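Local coordinates for protein L-lysine 6-monooxygenase involved in desferrioxamine biosynthesis (Erwinia amylovora CFBP1430, PDB 5O8P) that probably uses NADPH and bound FAD to N-hydroxylate one amine of cadaverine during desferrioxamine biosynthesis, at residues 259-271 / 384-396. Sequence-based numbering, arbitrary orientation.
With FAD (flavin-adenine dinucleotide), chain C.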
ATOM      1  N   LYS B 259      38.012   9.040  -6.043  1.00 48.80           N
ATOM      2  CA  LYS B 259      37.013   8.221  -5.348  1.00 50.76           C
ATOM      3  C   LYS B 259      35.587   8.728  -5.560  1.00 50.99           C
ATOM      4  O   LYS B 259      34.660   7.942  -5.770  1.00 47.68           O
ATOM      5  CB  LYS B 259      37.309   8.145  -3.840  1.00 53.54           C
ATOM      6  CG  LYS B 259      36.529   7.070  -3.081  1.00 54.38           C
ATOM      7  CD  LYS B 259      36.712   5.680  -3.694  1.00 55.19           C
ATOM      8  CE  LYS B 259      36.073   4.606  -2.856  1.00 57.86           C
ATOM      9  NZ  LYS B 259      35.918   3.353  -3.644  1.00 60.73           N
ATOM     10  N   ARG B 260      35.419  10.045  -5.503  1.00 50.03           N
ATOM     11  CA  ARG B 260      34.104  10.656  -5.688  1.00 48.54           C
ATOM     12  C   ARG B 260      33.517  10.371  -7.064  1.00 48.53           C
ATOM     13  O   ARG B 260      32.319  10.121  -7.178  1.00 44.42           O
ATOM     14  CB  ARG B 260      34.167  12.164  -5.537  1.00 49.36           C
ATOM     15  CG  ARG B 260      34.705  12.699  -4.212  1.00 49.28           C
ATOM     16  CD  ARG B 260      34.044  14.037  -3.879  1.00 52.09           C
ATOM     17  NE  ARG B 260      34.940  15.149  -3.538  1.00 55.60           N
ATOM     18  CZ  ARG B 260      35.710  15.811  -4.409  1.00 52.78           C
ATOM     19  NH1 ARG B 260      35.750  15.498  -5.709  1.00 48.76           N
ATOM     20  NH2 ARG B 260      36.464  16.804  -3.964  1.00 54.79           N
ATOM     21  N   ASP B 261      34.354  10.426  -8.103  1.00 52.16           N
ATOM     22  CA  ASP B 261      33.908  10.179  -9.482  1.00 55.26           C
ATOM     23  C   ASP B 261      33.510   8.734  -9.698  1.00 55.16           C
ATOM     24  O   ASP B 261      32.527   8.478 -10.385  1.00 58.36           O
ATOM     25  CB  ASP B 261      34.961  10.620 -10.511  1.00 57.37           C
ATOM     26  CG  ASP B 261      35.115  12.150 -10.576  1.00 60.41           C
ATOM     27  OD1 ASP B 261      34.143  12.921 -10.318  1.00 58.82           O
ATOM     28  OD2 ASP B 261      36.234  12.600 -10.899  1.00 56.18           O
ATOM     29  N   GLU B 262      34.260   7.803  -9.108  1.00 55.45           N
ATOM     30  CA  GLU B 262      33.872   6.382  -9.129  1.00 57.28           C
ATOM     31  C   GLU B 262      32.580   6.121  -8.338  1.00 53.95           C
ATOM     32  O   GLU B 262      31.782   5.263  -8.739  1.00 50.80           O
ATOM     33  CB  GLU B 262      35.017   5.451  -8.667  1.00 59.29           C
ATOM     34  CG  GLU B 262      34.571   4.256  -7.838  1.00 65.55           C
ATOM     35  CD  GLU B 262      35.703   3.402  -7.314  1.00 67.48           C
ATOM     36  OE1 GLU B 262      36.905   3.731  -7.498  1.00 67.67           O
ATOM     37  OE2 GLU B 262      35.354   2.385  -6.690  1.00 63.34           O
ATOM     38  N   LEU B 263      32.377   6.841  -7.229  1.00 52.29           N
ATOM     39  CA  LEU B 263      31.106   6.774  -6.490  1.00 54.64           C
ATOM     40  C   LEU B 263      29.906   7.263  -7.312  1.00 50.38           C
ATOM     41  O   LEU B 263      28.847   6.695  -7.235  1.00 49.31           O
ATOM     42  CB  LEU B 263      31.161   7.554  -5.162  1.00 59.61           C
ATOM     43  CG  LEU B 263      31.479   6.722  -3.916  1.00 59.53           C
ATOM     44  CD1 LEU B 263      30.335   5.755  -3.625  1.00 61.21           C
ATOM     45  CD2 LEU B 263      32.794   5.968  -4.021  1.00 61.10           C
ATOM     46  N   ASN B 264      30.075   8.332  -8.074  1.00 52.40           N
ATOM     47  CA  ASN B 264      28.952   8.910  -8.837  1.00 55.06           C
ATOM     48  C   ASN B 264      28.477   8.024 -10.003  1.00 53.11           C
ATOM     49  O   ASN B 264      27.305   8.055 -10.345  1.00 49.56           O
ATOM     50  CB  ASN B 264      29.270  10.347  -9.282  1.00 52.82           C
ATOM     51  CG  ASN B 264      29.176  11.352  -8.124  1.00 49.88           C
ATOM     52  OD1 ASN B 264      28.361  11.202  -7.189  1.00 48.79           O
ATOM     53  ND2 ASN B 264      30.026  12.376  -8.170  1.00 50.35           N
ATOM     54  N   ALA B 265      29.382   7.243 -10.590  1.00 52.30           N
ATOM     55  CA  ALA B 265      29.033   6.224 -11.578  1.00 54.35           C
ATOM     56  C   ALA B 265      28.437   4.922 -11.000  1.00 55.31           C
ATOM     57  O   ALA B 265      27.648   4.269 -11.687  1.00 55.91           O
ATOM     58  CB  ALA B 265      30.211   5.917 -12.502  1.00 51.69           C
ATOM     59  N   SER B 266      28.799   4.545  -9.773  1.00 52.75           N
ATOM     60  CA  SER B 266      28.236   3.349  -9.119  1.00 53.69           C
ATOM     61  C   SER B 266      26.977   3.596  -8.261  1.00 55.19           C
ATOM     62  O   SER B 266      26.424   2.654  -7.694  1.00 60.18           O
ATOM     63  CB  SER B 266      29.326   2.640  -8.287  1.00 54.50           C
ATOM     64  OG  SER B 266      29.502   3.220  -7.001  1.00 53.62           O
ATOM     65  N   GLN B 267      26.572   4.858  -8.116  1.00 58.79           N
ATOM     66  CA  GLN B 267      25.449   5.239  -7.232  1.00 63.14           C
ATOM     67  C   GLN B 267      24.316   5.818  -8.079  1.00 64.76           C
ATOM     68  O   GLN B 267      23.574   6.693  -7.627  1.00 65.27           O
ATOM     69  CB  GLN B 267      25.875   6.264  -6.150  1.00 62.39           C
ATOM     70  CG  GLN B 267      26.709   5.719  -5.002  1.00 59.66           C
ATOM     71  CD  GLN B 267      27.035   6.759  -3.946  1.00 60.33           C
ATOM     72  OE1 GLN B 267      27.084   7.966  -4.215  1.00 68.88           O
ATOM     73  NE2 GLN B 267      27.307   6.288  -2.742  1.00 63.17           N
ATOM     74  N   LYS B 268      24.123   5.277  -9.279  1.00 67.56           N
ATOM     75  CA  LYS B 268      23.040   5.735 -10.153  1.00 69.03           C
ATOM     76  C   LYS B 268      21.643   5.264  -9.685  1.00 65.51           C
ATOM     77  O   LYS B 268      20.662   5.934  -9.994  1.00 61.16           O
ATOM     78  CB  LYS B 268      23.316   5.319 -11.602  1.00 73.77           C
ATOM     79  CG  LYS B 268      24.566   5.983 -12.159  1.00 75.60           C
ATOM     80  CD  LYS B 268      24.874   5.509 -13.566  1.00 77.29           C
ATOM     81  CE  LYS B 268      25.955   6.344 -14.228  1.00 76.41           C
ATOM     82  NZ  LYS B 268      25.864   6.249 -15.710  1.00 78.09           N
ATOM     83  N   ASN B 269      21.551   4.152  -8.945  1.00 65.83           N
ATOM     84  CA  ASN B 269      20.268   3.797  -8.280  1.00 63.64           C
ATOM     85  C   ASN B 269      19.782   4.846  -7.256  1.00 60.55           C
ATOM     86  O   ASN B 269      18.585   4.924  -6.985  1.00 54.89           O
ATOM     87  CB  ASN B 269      20.188   2.343  -7.727  1.00 63.78           C
ATOM     88  CG  ASN B 269      21.411   1.907  -6.948  1.00 65.39           C
ATOM     89  OD1 ASN B 269      22.321   2.685  -6.673  1.00 68.97           O
ATOM     90  ND2 ASN B 269      21.437   0.631  -6.598  1.00 66.77           N
ATOM     91  N   LEU B 270      20.695   5.659  -6.717  1.00 55.16           N
ATOM     92  CA  LEU B 270      20.342   6.677  -5.726  1.00 55.82           C
ATOM     93  C   LEU B 270      19.743   7.969  -6.316  1.00 54.72           C
ATOM     94  O   LEU B 270      19.057   8.705  -5.600  1.00 52.21           O
ATOM     95  CB  LEU B 270      21.557   7.015  -4.838  1.00 57.03           C
ATOM     96  CG  LEU B 270      22.250   5.913  -4.005  1.00 59.46           C
ATOM     97  CD1 LEU B 270      23.115   6.536  -2.916  1.00 59.12           C
ATOM     98  CD2 LEU B 270      21.267   4.902  -3.426  1.00 61.05           C
ATOM     99  N   TYR B 271      20.003   8.253  -7.594  1.00 56.27           N
ATOM    100  CA  TYR B 271      19.462   9.474  -8.250  1.00 59.09           C
ATOM    101  C   TYR B 271      18.925   9.320  -9.691  1.00 58.90           C
ATOM    102  O   TYR B 271      17.959   9.998 -10.044  1.00 57.40           O
ATOM    103  CB  TYR B 271      20.446  10.662  -8.149  1.00 58.44           C
ATOM    104  CG  TYR B 271      21.749  10.569  -8.949  1.00 59.21           C
ATOM    105  CD1 TYR B 271      22.697   9.576  -8.674  1.00 58.61           C
ATOM    106  CD2 TYR B 271      22.066  11.525  -9.931  1.00 60.07           C
ATOM    107  CE1 TYR B 271      23.886   9.501  -9.375  1.00 58.19           C
ATOM    108  CE2 TYR B 271      23.267  11.462 -10.638  1.00 59.13           C
ATOM    109  CZ  TYR B 271      24.173  10.450 -10.351  1.00 57.45           C
ATOM    110  OH  TYR B 271      25.367  10.356 -11.030  1.00 53.74           O
ATOM    111  N   ALA B 384      25.718  22.330 -10.033  1.00 45.60           N
ATOM    112  CA  ALA B 384      26.852  21.961 -10.922  1.00 46.98           C
ATOM    113  C   ALA B 384      28.011  21.345 -10.117  1.00 46.61           C
ATOM    114  O   ALA B 384      29.183  21.432 -10.504  1.00 45.85           O
ATOM    115  CB  ALA B 384      27.308  23.167 -11.735  1.00 44.37           C
ATOM    116  N   GLU B 385      27.657  20.737  -8.986  1.00 50.11           N
ATOM    117  CA  GLU B 385      28.613  20.213  -8.013  1.00 53.06           C
ATOM    118  C   GLU B 385      28.396  18.712  -7.756  1.00 55.02           C
ATOM    119  O   GLU B 385      28.861  18.207  -6.735  1.00 65.02           O
ATOM    120  CB  GLU B 385      28.552  21.039  -6.702  1.00 52.30           C
ATOM    121  CG  GLU B 385      27.309  20.859  -5.808  1.00 54.23           C
ATOM    122  CD  GLU B 385      26.091  21.675  -6.195  1.00 55.67           C
ATOM    123  OE1 GLU B 385      26.032  22.167  -7.328  1.00 52.06           O
ATOM    124  OE2 GLU B 385      25.172  21.785  -5.365  1.00 55.32           O
ATOM    125  N   LEU B 386      27.724  18.010  -8.677  1.00 55.51           N
ATOM    126  CA  LEU B 386      27.543  16.541  -8.604  1.00 53.90           C
ATOM    127  C   LEU B 386      28.873  15.774  -8.418  1.00 51.41           C
ATOM    128  O   LEU B 386      28.949  14.770  -7.704  1.00 50.36           O
ATOM    129  CB  LEU B 386      26.826  16.045  -9.879  1.00 53.48           C
ATOM    130  CG  LEU B 386      26.535  14.556 -10.156  1.00 53.13           C
ATOM    131  CD1 LEU B 386      25.957  13.817  -8.955  1.00 52.10           C
ATOM    132  CD2 LEU B 386      25.591  14.424 -11.346  1.00 58.23           C
ATOM    133  N   HIS B 387      29.920  16.267  -9.064  1.00 49.73           N
ATOM    134  CA  HIS B 387      31.250  15.643  -9.016  1.00 47.85           C
ATOM    135  C   HIS B 387      31.990  15.813  -7.683  1.00 42.45           C
ATOM    136  O   HIS B 387      32.933  15.084  -7.419  1.00 38.25           O
ATOM    137  CB  HIS B 387      32.103  16.102 -10.219  1.00 49.05           C
ATOM    138  CG  HIS B 387      32.474  17.550 -10.197  1.00 49.37           C
ATOM    139  ND1 HIS B 387      31.623  18.553 -10.629  1.00 48.31           N
ATOM    140  CD2 HIS B 387      33.651  18.152  -9.923  1.00 50.91           C
ATOM    141  CE1 HIS B 387      32.237  19.719 -10.535  1.00 49.01           C
ATOM    142  NE2 HIS B 387      33.469  19.503 -10.114  1.00 52.08           N
ATOM    143  N   THR B 388      31.578  16.774  -6.864  1.00 41.50           N
ATOM    144  CA  THR B 388      32.204  17.058  -5.552  1.00 44.96           C
ATOM    145  C   THR B 388      31.269  16.986  -4.323  1.00 46.22           C
ATOM    146  O   THR B 388      31.771  16.892  -3.204  1.00 47.83           O
ATOM    147  CB  THR B 388      32.785  18.489  -5.546  1.00 44.23           C
ATOM    148  OG1 THR B 388      31.739  19.417  -5.884  1.00 38.12           O
ATOM    149  CG2 THR B 388      33.951  18.644  -6.504  1.00 45.04           C
ATOM    150  N   HIS B 389      29.949  17.075  -4.515  1.00 44.24           N
ATOM    151  CA  HIS B 389      28.958  16.938  -3.433  1.00 42.13           C
ATOM    152  C   HIS B 389      28.040  15.718  -3.563  1.00 41.31           C
ATOM    153  O   HIS B 389      27.199  15.490  -2.694  1.00 41.71           O
ATOM    154  CB  HIS B 389      28.109  18.209  -3.344  1.00 41.33           C
ATOM    155  CG  HIS B 389      28.854  19.379  -2.803  1.00 43.12           C
ATOM    156  ND1 HIS B 389      28.514  19.979  -1.608  1.00 46.74           N
ATOM    157  CD2 HIS B 389      29.925  20.057  -3.279  1.00 42.99           C
ATOM    158  CE1 HIS B 389      29.338  20.987  -1.377  1.00 47.86           C
ATOM    159  NE2 HIS B 389      30.209  21.051  -2.368  1.00 46.54           N
ATOM    160  N   GLY B 390      28.185  14.963  -4.647  1.00 40.51           N
ATOM    161  CA  GLY B 390      27.600  13.630  -4.768  1.00 48.36           C
ATOM    162  C   GLY B 390      26.210  13.610  -5.358  1.00 49.78           C
ATOM    163  O   GLY B 390      25.711  14.624  -5.837  1.00 47.53           O
ATOM    164  N   PHE B 391      25.574  12.438  -5.273  1.00 51.52           N
ATOM    165  CA  PHE B 391      24.250  12.175  -5.878  1.00 50.43           C
ATOM    166  C   PHE B 391      23.081  13.078  -5.411  1.00 50.19           C
ATOM    167  O   PHE B 391      21.991  13.012  -6.001  1.00 50.16           O
ATOM    168  CB  PHE B 391      23.880  10.709  -5.622  1.00 50.29           C
ATOM    169  CG  PHE B 391      23.239  10.475  -4.280  1.00 48.51           C
ATOM    170  CD1 PHE B 391      24.003  10.280  -3.130  1.00 46.35           C
ATOM    171  CD2 PHE B 391      21.854  10.530  -4.165  1.00 44.96           C
ATOM    172  CE1 PHE B 391      23.389  10.092  -1.907  1.00 44.93           C
ATOM    173  CE2 PHE B 391      21.234  10.356  -2.944  1.00 46.45           C
ATOM    174  CZ  PHE B 391      22.001  10.124  -1.819  1.00 46.44           C
ATOM    175  N   VAL B 392      23.284  13.889  -4.363  1.00 50.44           N
ATOM    176  CA  VAL B 392      22.182  14.680  -3.779  1.00 49.96           C
ATOM    177  C   VAL B 392      21.925  16.012  -4.480  1.00 51.37           C
ATOM    178  O   VAL B 392      20.993  16.732  -4.103  1.00 52.03           O
ATOM    179  CB  VAL B 392      22.405  14.980  -2.284  1.00 48.21           C
ATOM    180  CG1 VAL B 392      22.518  13.685  -1.494  1.00 49.00           C
ATOM    181  CG2 VAL B 392      23.628  15.866  -2.101  1.00 47.52           C
ATOM    182  N   THR B 393      22.718  16.325  -5.512  1.00 50.02           N
ATOM    183  CA  THR B 393      22.796  17.660  -6.109  1.00 46.66           C
ATOM    184  C   THR B 393      21.522  18.078  -6.902  1.00 45.41           C
ATOM    185  O   THR B 393      20.999  19.162  -6.654  1.00 51.42           O
ATOM    186  CB  THR B 393      24.104  17.775  -6.957  1.00 46.79           C
ATOM    187  OG1 THR B 393      25.267  17.640  -6.124  1.00 43.46           O
ATOM    188  CG2 THR B 393      24.214  19.055  -7.685  1.00 50.41           C
ATOM    189  N   PRO B 394      20.998  17.221  -7.819  1.00 46.27           N
ATOM    190  CA  PRO B 394      19.742  17.573  -8.505  1.00 45.68           C
ATOM    191  C   PRO B 394      18.444  17.443  -7.674  1.00 46.15           C
ATOM    192  O   PRO B 394      17.367  17.723  -8.197  1.00 51.99           O
ATOM    193  CB  PRO B 394      19.694  16.592  -9.697  1.00 48.85           C
ATOM    194  CG  PRO B 394      20.872  15.680  -9.578  1.00 48.89           C
ATOM    195  CD  PRO B 394      21.477  15.888  -8.233  1.00 50.37           C
ATOM    196  N   ASP B 395      18.547  17.028  -6.412  1.00 43.17           N
ATOM    197  CA  ASP B 395      17.397  16.772  -5.540  1.00 41.88           C
ATOM    198  C   ASP B 395      16.757  18.099  -5.128  1.00 38.79           C
ATOM    199  O   ASP B 395      17.422  18.946  -4.529  1.00 40.13           O
ATOM    200  CB  ASP B 395      17.891  15.990  -4.296  1.00 44.96           C
ATOM    201  CG  ASP B 395      16.770  15.251  -3.541  1.00 46.62           C
ATOM    202  OD1 ASP B 395      15.604  15.678  -3.571  1.00 52.77           O
ATOM    203  OD2 ASP B 395      17.070  14.233  -2.881  1.00 56.32           O
ATOM    204  N   LEU B 396      15.477  18.279  -5.448  1.00 38.92           N
ATOM    205  CA  LEU B 396      14.684  19.389  -4.897  1.00 41.84           C
ATOM    206  C   LEU B 396      14.639  19.344  -3.367  1.00 42.86           C
ATOM    207  O   LEU B 396      14.531  20.388  -2.718  1.00 48.01           O
ATOM    208  CB  LEU B 396      13.251  19.385  -5.446  1.00 43.78           C
ATOM    209  CG  LEU B 396      13.051  19.684  -6.932  1.00 46.23           C
ATOM    210  CD1 LEU B 396      11.572  19.638  -7.295  1.00 48.82           C
ATOM    211  CD2 LEU B 396      13.657  21.022  -7.316  1.00 43.44           C
TER
HETATM  212  PA  FAD C 501      16.572  24.840 -14.765  1.00 81.94           P
HETATM  213  O1A FAD C 501      15.149  24.592 -15.228  1.00 74.09           O
HETATM  214  O2A FAD C 501      17.720  24.296 -15.580  1.00 70.04           O
HETATM  215  O5B FAD C 501      16.703  26.445 -14.632  1.00 89.76           O
HETATM  216  C5B FAD C 501      17.690  27.197 -15.329  1.00 93.35           C
HETATM  217  C4B FAD C 501      17.173  28.540 -15.832  1.00 92.51           C
HETATM  218  O4B FAD C 501      18.288  29.399 -16.117  1.00 91.14           O
HETATM  219  C3B FAD C 501      16.384  28.416 -17.130  1.00 92.41           C
HETATM  220  O3B FAD C 501      15.170  29.169 -17.007  1.00 71.22           O
HETATM  221  C2B FAD C 501      17.330  28.942 -18.208  1.00 93.74           C
HETATM  222  O2B FAD C 501      16.672  29.576 -19.310  1.00102.75           O
HETATM  223  C1B FAD C 501      18.162  29.949 -17.436  1.00 89.91           C
HETATM  224  N9A FAD C 501      19.470  30.322 -18.041  1.00 89.25           N
HETATM  225  C8A FAD C 501      20.459  29.521 -18.488  1.00 89.69           C
HETATM  226  N7A FAD C 501      21.495  30.266 -18.966  1.00 85.07           N
HETATM  227  C5A FAD C 501      21.171  31.569 -18.823  1.00 83.69           C
HETATM  228  C6A FAD C 501      21.791  32.890 -19.117  1.00 80.99           C
HETATM  229  N6A FAD C 501      23.020  32.977 -19.682  1.00 86.95           N
HETATM  230  N1A FAD C 501      21.092  34.011 -18.798  1.00 75.99           N
HETATM  231  C2A FAD C 501      19.866  33.956 -18.236  1.00 77.16           C
HETATM  232  N3A FAD C 501      19.245  32.795 -17.953  1.00 71.15           N
HETATM  233  C4A FAD C 501      19.833  31.595 -18.213  1.00 82.70           C
HETATM  234  N1  FAD C 501      14.222  16.529  -9.226  1.00100.83           N
HETATM  235  C2  FAD C 501      13.503  16.253  -8.106  1.00100.06           C
HETATM  236  O2  FAD C 501      14.070  16.376  -6.997  1.00 91.22           O
HETATM  237  N3  FAD C 501      12.209  15.865  -8.155  1.00100.91           N
HETATM  238  C4  FAD C 501      11.553  15.719  -9.321  1.00 95.54           C
HETATM  239  O4  FAD C 501      10.361  15.354  -9.339  1.00 90.37           O
HETATM  240  C4X FAD C 501      12.269  16.001 -10.590  1.00 93.34           C
HETATM  241  N5  FAD C 501      11.666  15.877 -11.793  1.00 83.55           N
HETATM  242  C5X FAD C 501      12.349  16.138 -12.933  1.00 95.47           C
HETATM  243  C6  FAD C 501      11.676  15.991 -14.144  1.00103.36           C
HETATM  244  C7  FAD C 501      12.312  16.244 -15.357  1.00104.55           C
HETATM  245  C7M FAD C 501      11.563  16.074 -16.656  1.00 95.80           C
HETATM  246  C8  FAD C 501      13.739  16.679 -15.351  1.00103.41           C
HETATM  247  C8M FAD C 501      14.449  16.958 -16.648  1.00 98.10           C
HETATM  248  C9  FAD C 501      14.423  16.826 -14.143  1.00105.69           C
HETATM  249  C9A FAD C 501      13.793  16.576 -12.910  1.00105.54           C
HETATM  250  N10 FAD C 501      14.452  16.717 -11.642  1.00112.87           N
HETATM  251  C10 FAD C 501      13.693  16.425 -10.473  1.00101.91           C
HETATM  252  C1' FAD C 501      15.868  17.149 -11.484  1.00113.15           C
HETATM  253  C2' FAD C 501      16.003  18.671 -11.239  1.00109.04           C
HETATM  254  O2' FAD C 501      15.061  19.105 -10.236  1.00 95.16           O
HETATM  255  C3' FAD C 501      15.831  19.525 -12.510  1.00102.86           C
HETATM  256  O3' FAD C 501      16.830  19.182 -13.483  1.00101.10           O
HETATM  257  C4' FAD C 501      15.906  21.034 -12.245  1.00 97.60           C
HETATM  258  O4' FAD C 501      15.173  21.733 -13.257  1.00 78.97           O
HETATM  259  C5' FAD C 501      17.338  21.562 -12.225  1.00 99.50           C
HETATM  260  O5' FAD C 501      17.376  22.779 -11.477  1.00 99.51           O
HETATM  261  P   FAD C 501      17.858  24.142 -12.165  1.00 83.70           P
HETATM  262  O1P FAD C 501      17.718  25.255 -11.147  1.00 76.54           O
HETATM  263  O2P FAD C 501      19.209  23.804 -12.729  1.00 68.07           O
HETATM  264  O3P FAD C 501      16.649  24.246 -13.250  1.00 95.50           O
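Phe-391 lies across Leu-270 and Tyr-271 at the apolar end of this contact, where the chain following helix 257-266 meets the turn that leaves the short helix 386-389. Leu-270 supplies a branched aliphatic cover: its CD1 sits 3.8 Å from the centroid of the Phe-391 ring, 15° off the ring normal, a CH-pi contact, while CB lies over the CD2 side of the same face. Val-392 CG1 covers the opposite face, and Trp-248 packs edge-to-face. Tyr-271 CB stands at the edge of the Phe-391 ring, whereas Phe-391 CA lies over one face of the tyrosine ring, offset toward its rim. With CG set between its own backbone N and carbonyl carbon (chi1 69°), the tyrosine turns back along its segment, and its hydroxyl donates to Asn-264 O at 3.1 Å; CE2 rests 3.8 Å from Leu-386 CD2.

At the polar end Asn-264 reaches the short helix with both arms of its amide. ND2 gives a weak, bent bond to Leu-386 O (2.7 Å, 118° at the hydrogen). OD1 faces the CA of Gly-390, the first residue to leave the helix, whose positive phi a residue without a side chain adopts easily. The Arg-260 side chain crosses that of Thr-388 obliquely, so that Thr-388 CA and CG2 lie over one guanidinium face, and NH1 bonds weakly to His-387 O.

Both bonds across the segments are weak; much of the contact is apolar packing. It places Tyr-271, which binds NADP(+) in another structure of this protein, beside the turns leading to Leu-396, whose backbone N donates nearly straight to flavin O2 (2.8 Å), consistent with a link between the cofactor sites.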